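PDB 5B68: 4-alpha-glucanotransferase from Corynebacterium glutamicum, which is an amylomaltase, a carbohydrate-active enzyme whose chain joins an N-terminal beta sandwich domain to a larger domain of the TIM-barrel clan. Local coordinates for residues N8-A11 and D12-V16; D32-L35 and V36-R40; V648-V651 and D652-G655; E694-H697 and R698-A702. One frame throughout, in Å; residues are numbered along the deposited sequence.

Contact 1: N8-A11 and D12-V16; sequences NELA and DLYGV
A Schellman motif ends helix 5-13 here, and Ala-11 and Val-16 meet across it. The chain turns out of the helix at Gly-15, where phi is positive (69°), a backbone shape that glycine adopts easily because it has no CB to clash with its own backbone at this phi. Two backbone bonds reach back into the last turn. Val-16 N bonds to Ala-11 O at 2.9 Å and is almost straight at the hydrogen (176°), although the donor stands above the carbonyl plane. The shorter loop within it is closed by Gly-15 N and Asp-12 O, 3.2 Å apart. As is usual in this motif, the two residues joined by the longer bond also touch through apolar groups, with Ala-11 CB 4.2 Å from Val-16 CB. A side chain as small as alanine's is consistent with so close a return of the chain, Ala-11 CB lying 3.5 Å from Val-16 O.

One turn earlier, Leu-10 and Tyr-14 lie side by side and point the same way. Leu-10 sends CG opposite its own backbone N (chi1 -172°), which carries CD1 along the CD2-CE2 bond of Tyr-14, 3.7 Å from CE2 and 4.0 Å from CD2. Tyr-14 also has Phe-64 of helix 54-69 as an edge-to-face partner, and Leu-13 packs on the same residue; helices 54-69 and 32-41 both cover the apolar side of this helix end. Asp-12, an acid, is placed on the exposed side. In the plane of the tyrosine ring, at its edge, lies Leu-10 O, 3.4 Å from Tyr-14 CD2.

Contact 2: D32-L35 and V36-R40; sequences DDTL and VKILR
Asp-33 and Lys-37 form a salt bridge one turn apart on helix 32-41, the classic i to i+4 pairing of opposite charges on an alpha helix. With chi1 at -171°, the CA-CB bond of Asp-33 carries CG to the side away from the backbone N, which swings the carboxylate toward the next turn. Lys-37 starts beside its own N (chi1 -75°) and then runs extended, back over the preceding turn, so that Lys-37 CG comes within 3.3 Å of Asp-33 O. The two side chains cross obliquely, and Lys-37 NZ reaches Asp-33 OD2 at 2.7 Å on the syn lone pair, the side that faces the other oxygen. Asp-33 OD1 stays farther from Lys-37 NZ, at 3.5 Å, so the grip is one-sided. A long, flexible lysine suits this partly exposed position.

Thr-34 and Ile-38 lie alongside each other on a buried face, Thr-34 CG2 4.1 Å from Ile-38 CG1. That leaves Thr-34 OG1 to bond to Thr-479 O, while Ile-38 packs on Val-470 and Ile-483 of the neighbouring antiparallel sheet. Leu-39 folds its side chain back over the turn before it, and Leu-39 CG sits 3.2 Å from Leu-35 O.

Contact 3: V648-V651 and D652-G655; sequences VCLV and DMVG
Val-648 and Met-653 meet where the last strand of the parallel barrel, 645-649, runs directly into the short helix 650-654. The apolar contact is tight: Val-648 CG1 is 3.5 Å from Met-653 CG, closer than carbons usually pack, and 3.7 Å from Met-653 SD. The two side chains cross at about a right angle. The thioether chain is straight as far as SD and bends there (chi3 95°), so CG, SD and CE all pass near the same valine methyl. Leu-650 borders the sulfur from another direction, Leu-650 CD1 to Met-653 SD being 4.2 Å. An unbranched, pliable methionine fits such a corner, and helix 694-702 packs against it.

The backbone bonds are those of a single, weakly bonded turn with 3-10-like i to i+3 bonds. Asp-652 N bonds to Cys-649 O at 2.8 Å and Met-653 N to Leu-650 O at 2.9 Å. Cys-649 O, the last carbonyl of the strand, thus accepts from Asp-652 N and, weakly, from Met-653 N.

Polar ends are satisfied from outside. In the buried carboxylate of Asp-652, OD2 is hydrogen-bonded to Thr-565 OG1. After the turn the chain leaves helical shape at Gly-655, whose positive phi (83°) suits a residue without a side chain; its carbonyl O bonds to Ser-680 OG.

Contact 4: E694-H697 and R698-A702; sequences ELYH and RVAKA
Leu-695 and Val-699 touch on the inner face of helix 694-702, near the C-terminal end of the chain, while Glu-694 and Arg-698 run along the more exposed flank, from which Arg-698 reaches Glu-632 of helix 627-639. On the packed face, Leu-695 CD1 comes to 3.8 Å from Val-699 CG2, the two side chains meeting at a slant. Both then rest on helix 627-639, Leu-695 on Leu-631 and Val-699 on His-635, so branched apolar residues suit this seam. Beside them the Tyr-696 ring approaches Ala-700, with Tyr-696 CE1 4.4 Å from Ala-700 CB. Tyr-696, Val-699 and Ala-700 all pack on Met-653 of helix 650-654, so the tight side faces two helices. Ala-700 also touches the loop at Asp-211, and its small size is consistent with that; Tyr-696 OH bonds to the same aspartate.

The exposed flank is looser. Glu-694 CG and Arg-698 CD pass at 4.1 Å, but the charged ends do not close: Glu-694 OE1 stays 4.6 Å from Arg-698 NH2, and the carboxylate and guanidinium planes are 72° apart. Arg-698 bends at its third torsion (chi3 75°) and makes its salt bridge through NE instead. On the next turn Lys-701 curls its end back to put NZ 3.9 Å from His-697 CB, beside the imidazole's stem. The imidazole's NE2 bonds to Arg-691 O, and Tyr-696 CD1 lies over the centre of one face.

The helix is thus held mainly by apolar packing, with the Tyr-696 hydroxyl bond at its edge, whereas attraction between Glu-694 and Arg-698 is probably modest, since the arginine is directed to another acid.

Overall arrangement
The four contacts follow one another along the chain and fall into two pairs at opposite sides of its centre. Contacts 1 and 2 lie on helices 5-13 and 32-41, their centres about 10 Å apart, and pack directly, for example Tyr-14 CB on Leu-39 CD2 at 3.8 Å. Contact 3 ends a strand of the parallel barrel, and helix 694-702 of contact 4 packs against its helix 650-654, with Met-653 CE 3.6 Å from Tyr-696 CE2 and centres about 9 Å apart. Between the pairs the centres are 47 to 55 Å apart. The two ends of the chain are thus packed into the fold at distant sites, each by a pair of touching helices.

Contact 1: N8-A11 and D12-V16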
# COMPACT_ATOMS: atom_id res chain seq x y z
N ASN A 8 8.93 -26.00 -18.50
CA ASN A 8 8.85 -26.08 -17.02
C ASN A 8 10.19 -25.82 -16.35
O ASN A 8 10.26 -25.10 -15.33
CB ASN A 8 8.35 -27.46 -16.55
CG ASN A 8 6.89 -27.67 -16.83
OD1 ASN A 8 6.17 -26.75 -17.11
ND2 ASN A 8 6.46 -28.93 -16.82
N GLU A 9 11.26 -26.34 -16.93
CA GLU A 9 12.56 -26.13 -16.37
C GLU A 9 12.88 -24.64 -16.39
O GLU A 9 13.37 -24.11 -15.38
CB GLU A 9 13.64 -26.91 -17.12
CG GLU A 9 14.99 -26.95 -16.39
CD GLU A 9 16.05 -27.80 -17.12
OE1 GLU A 9 17.20 -27.75 -16.70
OE2 GLU A 9 15.74 -28.51 -18.09
N LEU A 10 12.57 -24.01 -17.49
CA LEU A 10 12.86 -22.60 -17.64
C LEU A 10 12.00 -21.74 -16.73
O LEU A 10 12.48 -20.84 -16.07
CB LEU A 10 12.70 -22.19 -19.08
CG LEU A 10 13.14 -20.77 -19.47
CD1 LEU A 10 14.62 -20.46 -19.23
CD2 LEU A 10 12.82 -20.57 -20.92
N ALA A 11 10.70 -22.02 -16.74
CA ALA A 11 9.78 -21.36 -15.82
C ALA A 11 10.26 -21.46 -14.36
O ALA A 11 10.24 -20.43 -13.66
CB ALA A 11 8.38 -22.02 -15.95
N ASP A 12 10.68 -22.63 -13.90
CA ASP A 12 11.21 -22.78 -12.54
C ASP A 12 12.39 -21.87 -12.24
O ASP A 12 12.45 -21.30 -11.16
CB ASP A 12 11.69 -24.21 -12.24
CG ASP A 12 10.56 -25.20 -12.16
OD1 ASP A 12 9.36 -24.84 -12.07
OD2 ASP A 12 10.90 -26.38 -12.29
N LEU A 13 13.30 -21.70 -13.20
CA LEU A 13 14.52 -20.85 -12.94
C LEU A 13 14.16 -19.37 -12.76
O LEU A 13 14.83 -18.61 -12.05
CB LEU A 13 15.50 -20.96 -14.10
CG LEU A 13 16.13 -22.35 -14.25
CD1 LEU A 13 16.89 -22.34 -15.57
CD2 LEU A 13 17.00 -22.76 -13.07
N TYR A 14 13.08 -18.97 -13.42
CA TYR A 14 12.55 -17.59 -13.31
C TYR A 14 11.42 -17.39 -12.33
O TYR A 14 10.90 -16.30 -12.22
CB TYR A 14 12.16 -17.13 -14.72
CG TYR A 14 13.37 -16.79 -15.54
CD1 TYR A 14 13.98 -15.53 -15.43
CD2 TYR A 14 13.93 -17.73 -16.42
CE1 TYR A 14 15.10 -15.24 -16.17
CE2 TYR A 14 15.03 -17.43 -17.18
CZ TYR A 14 15.61 -16.19 -17.05
OH TYR A 14 16.71 -15.93 -17.83
N GLY A 15 11.06 -18.43 -11.58
CA GLY A 15 10.02 -18.33 -10.60
C GLY A 15 8.62 -18.14 -11.15
O GLY A 15 7.77 -17.54 -10.47
N VAL A 16 8.34 -18.74 -12.31
CA VAL A 16 7.06 -18.58 -12.93
C VAL A 16 6.33 -19.87 -12.66
O VAL A 16 6.84 -20.95 -12.98
CB VAL A 16 7.18 -18.34 -14.42
CG1 VAL A 16 5.78 -18.20 -15.05
CG2 VAL A 16 8.03 -17.10 -14.70

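Contact 2: D32-L35 and V36-R40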
# COMPACT_ATOMS: atom_id res chain seq x y z
N ASP A 32 1.17 -23.36 -22.15
CA ASP A 32 2.46 -23.06 -22.73
C ASP A 32 2.53 -21.57 -23.10
O ASP A 32 3.55 -20.92 -22.87
CB ASP A 32 2.69 -23.86 -24.03
CG ASP A 32 2.96 -25.35 -23.81
OD1 ASP A 32 2.93 -25.84 -22.65
OD2 ASP A 32 3.23 -26.03 -24.86
N ASP A 33 1.45 -21.07 -23.72
CA ASP A 33 1.39 -19.71 -24.24
C ASP A 33 1.61 -18.69 -23.14
O ASP A 33 2.31 -17.69 -23.30
CB ASP A 33 0.00 -19.43 -24.91
CG ASP A 33 -0.05 -18.15 -25.63
OD1 ASP A 33 0.70 -17.96 -26.61
OD2 ASP A 33 -0.81 -17.25 -25.23
N THR A 34 1.00 -18.95 -22.00
CA THR A 34 1.13 -18.05 -20.83
C THR A 34 2.58 -18.09 -20.31
O THR A 34 3.15 -17.06 -19.98
CB THR A 34 0.12 -18.44 -19.74
OG1 THR A 34 -1.21 -18.06 -20.18
CG2 THR A 34 0.50 -17.75 -18.39
N LEU A 35 3.16 -19.28 -20.22
CA LEU A 35 4.52 -19.38 -19.73
C LEU A 35 5.47 -18.56 -20.61
O LEU A 35 6.28 -17.80 -20.11
CB LEU A 35 4.98 -20.82 -19.67
CG LEU A 35 4.29 -21.68 -18.59
CD1 LEU A 35 4.78 -23.13 -18.70
CD2 LEU A 35 4.41 -21.15 -17.14
N VAL A 36 5.36 -18.77 -21.91
CA VAL A 36 6.19 -18.05 -22.84
C VAL A 36 5.99 -16.56 -22.72
O VAL A 36 6.98 -15.80 -22.76
CB VAL A 36 5.96 -18.58 -24.30
CG1 VAL A 36 6.63 -17.72 -25.32
CG2 VAL A 36 6.43 -20.03 -24.43
N LYS A 37 4.74 -16.10 -22.64
CA LYS A 37 4.51 -14.63 -22.63
C LYS A 37 5.00 -13.99 -21.31
O LYS A 37 5.51 -12.90 -21.31
CB LYS A 37 3.03 -14.30 -22.83
CG LYS A 37 2.65 -14.51 -24.27
CD LYS A 37 1.15 -14.48 -24.47
CE LYS A 37 0.86 -14.35 -25.97
NZ LYS A 37 -0.59 -14.73 -26.19
N ILE A 38 4.86 -14.70 -20.21
CA ILE A 38 5.35 -14.18 -18.93
C ILE A 38 6.88 -14.24 -18.92
O ILE A 38 7.49 -13.28 -18.54
CB ILE A 38 4.76 -14.94 -17.72
CG1 ILE A 38 3.24 -14.74 -17.72
CG2 ILE A 38 5.38 -14.42 -16.39
CD1 ILE A 38 2.82 -13.31 -17.71
N LEU A 39 7.48 -15.30 -19.43
CA LEU A 39 8.96 -15.32 -19.56
C LEU A 39 9.50 -14.17 -20.41
O LEU A 39 10.45 -13.51 -20.04
CB LEU A 39 9.42 -16.65 -20.09
CG LEU A 39 9.29 -17.76 -19.05
CD1 LEU A 39 9.37 -19.15 -19.67
CD2 LEU A 39 10.39 -17.67 -18.01
N ARG A 40 8.83 -13.89 -21.52
CA ARG A 40 9.20 -12.76 -22.37
C ARG A 40 9.00 -11.41 -21.69
O ARG A 40 9.91 -10.53 -21.78
CB ARG A 40 8.42 -12.84 -23.68
CG ARG A 40 8.89 -13.92 -24.64
CD ARG A 40 7.99 -14.07 -25.90
NE ARG A 40 7.75 -12.79 -26.55
CZ ARG A 40 8.68 -12.03 -27.15
NH1 ARG A 40 8.30 -10.87 -27.70
NH2 ARG A 40 9.97 -12.37 -27.22

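Contact 3: V648-V651 and D652-G655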
# COMPACT_ATOMS: atom_id res chain seq x y z
N VAL A 648 -12.05 1.48 14.68
CA VAL A 648 -13.42 1.96 14.55
C VAL A 648 -13.39 2.75 13.27
O VAL A 648 -12.59 3.65 13.15
CB VAL A 648 -13.81 2.92 15.72
CG1 VAL A 648 -15.23 3.48 15.55
CG2 VAL A 648 -13.58 2.25 17.04
N CYS A 649 -14.26 2.42 12.35
CA CYS A 649 -14.44 3.24 11.17
C CYS A 649 -15.26 4.48 11.48
O CYS A 649 -16.33 4.42 12.07
CB CYS A 649 -15.03 2.46 10.02
SG CYS A 649 -13.96 1.08 9.40
N LEU A 650 -14.75 5.64 11.02
CA LEU A 650 -15.32 6.91 11.30
C LEU A 650 -16.76 6.93 10.80
O LEU A 650 -17.64 7.53 11.45
CB LEU A 650 -14.53 8.07 10.62
CG LEU A 650 -15.05 9.48 10.92
CD1 LEU A 650 -14.89 9.76 12.42
CD2 LEU A 650 -14.32 10.54 10.06
N VAL A 651 -16.99 6.30 9.67
CA VAL A 651 -18.35 6.23 9.10
C VAL A 651 -19.34 5.65 10.11
O VAL A 651 -20.51 6.05 10.11
CB VAL A 651 -18.43 5.37 7.80
CG1 VAL A 651 -17.77 6.10 6.64
CG2 VAL A 651 -17.85 3.98 7.94
N ASP A 652 -18.90 4.68 10.88
CA ASP A 652 -19.76 4.00 11.87
C ASP A 652 -20.02 4.87 13.10
O ASP A 652 -20.98 4.61 13.82
CB ASP A 652 -19.16 2.66 12.32
CG ASP A 652 -19.31 1.59 11.28
OD1 ASP A 652 -19.98 1.88 10.28
OD2 ASP A 652 -18.82 0.47 11.48
N MET A 653 -19.20 5.90 13.32
CA MET A 653 -19.37 6.81 14.43
C MET A 653 -20.45 7.86 14.15
O MET A 653 -20.94 8.50 15.08
CB MET A 653 -18.03 7.46 14.85
CG MET A 653 -16.96 6.47 15.13
SD MET A 653 -15.41 7.21 15.66
CE MET A 653 -15.53 7.13 17.46
N VAL A 654 -20.84 8.05 12.88
CA VAL A 654 -21.80 9.08 12.55
C VAL A 654 -23.09 8.55 11.89
O VAL A 654 -23.95 9.33 11.54
CB VAL A 654 -21.16 10.16 11.64
CG1 VAL A 654 -19.95 10.75 12.30
CG2 VAL A 654 -20.77 9.55 10.32
N GLY A 655 -23.19 7.23 11.71
CA GLY A 655 -24.36 6.58 11.13
C GLY A 655 -24.42 6.55 9.63
O GLY A 655 -25.48 6.39 9.08

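Contact 4: E694-H697 and R698-A702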
# COMPACT_ATOMS: atom_id res chain seq x y z
N GLU A 694 -24.43 12.57 19.69
CA GLU A 694 -24.45 11.53 20.70
C GLU A 694 -23.98 10.17 20.17
O GLU A 694 -23.32 9.42 20.93
CB GLU A 694 -25.87 11.41 21.33
CG GLU A 694 -25.95 10.50 22.57
CD GLU A 694 -27.40 10.28 23.11
OE1 GLU A 694 -28.37 10.09 22.29
OE2 GLU A 694 -27.58 10.26 24.36
N LEU A 695 -24.31 9.84 18.90
CA LEU A 695 -23.86 8.56 18.27
C LEU A 695 -22.33 8.40 18.31
O LEU A 695 -21.83 7.37 18.74
CB LEU A 695 -24.42 8.36 16.85
CG LEU A 695 -24.00 7.03 16.16
CD1 LEU A 695 -24.43 5.85 17.06
CD2 LEU A 695 -24.59 6.85 14.77
N TYR A 696 -21.60 9.46 17.96
CA TYR A 696 -20.12 9.45 18.07
C TYR A 696 -19.63 8.99 19.44
O TYR A 696 -18.78 8.12 19.55
CB TYR A 696 -19.56 10.85 17.73
CG TYR A 696 -18.11 10.95 17.97
CD1 TYR A 696 -17.64 11.27 19.21
CD2 TYR A 696 -17.18 10.64 17.00
CE1 TYR A 696 -16.31 11.34 19.49
CE2 TYR A 696 -15.84 10.70 17.27
CZ TYR A 696 -15.41 11.02 18.52
OH TYR A 696 -14.08 11.08 18.83
N HIS A 697 -20.17 9.60 20.50
CA HIS A 697 -19.77 9.34 21.86
C HIS A 697 -20.19 7.95 22.25
O HIS A 697 -19.44 7.27 22.96
CB HIS A 697 -20.40 10.37 22.83
CG HIS A 697 -19.79 11.72 22.69
ND1 HIS A 697 -18.49 11.96 23.06
CD2 HIS A 697 -20.22 12.84 22.07
CE1 HIS A 697 -18.18 13.21 22.77
NE2 HIS A 697 -19.21 13.77 22.17
N ARG A 698 -21.38 7.51 21.83
CA ARG A 698 -21.78 6.10 22.15
C ARG A 698 -20.77 5.03 21.54
O ARG A 698 -20.33 4.03 22.18
CB ARG A 698 -23.19 5.85 21.67
CG ARG A 698 -24.24 6.65 22.45
CD ARG A 698 -25.65 6.46 21.91
NE ARG A 698 -26.16 5.18 22.30
CZ ARG A 698 -27.42 4.76 22.24
NH1 ARG A 698 -27.69 3.51 22.62
NH2 ARG A 698 -28.42 5.55 21.87
N VAL A 699 -20.41 5.25 20.28
CA VAL A 699 -19.54 4.29 19.61
C VAL A 699 -18.16 4.42 20.18
O VAL A 699 -17.50 3.38 20.38
CB VAL A 699 -19.58 4.46 18.07
CG1 VAL A 699 -18.52 3.62 17.36
CG2 VAL A 699 -21.02 4.22 17.59
N ALA A 700 -17.71 5.66 20.43
CA ALA A 700 -16.36 5.84 21.06
C ALA A 700 -16.26 5.16 22.42
O ALA A 700 -15.30 4.45 22.69
CB ALA A 700 -15.97 7.28 21.16
N LYS A 701 -17.28 5.31 23.25
CA LYS A 701 -17.26 4.65 24.57
C LYS A 701 -17.30 3.14 24.47
O LYS A 701 -16.59 2.47 25.23
CB LYS A 701 -18.46 5.10 25.45
CG LYS A 701 -18.27 6.49 26.00
CD LYS A 701 -19.24 6.81 27.15
CE LYS A 701 -19.18 8.31 27.51
NZ LYS A 701 -19.76 9.20 26.45
N ALA A 702 -18.12 2.63 23.57
CA ALA A 702 -18.24 1.19 23.30
C ALA A 702 -16.95 0.60 22.77
O ALA A 702 -16.67 -0.60 22.96
CB ALA A 702 -19.42 0.91 22.35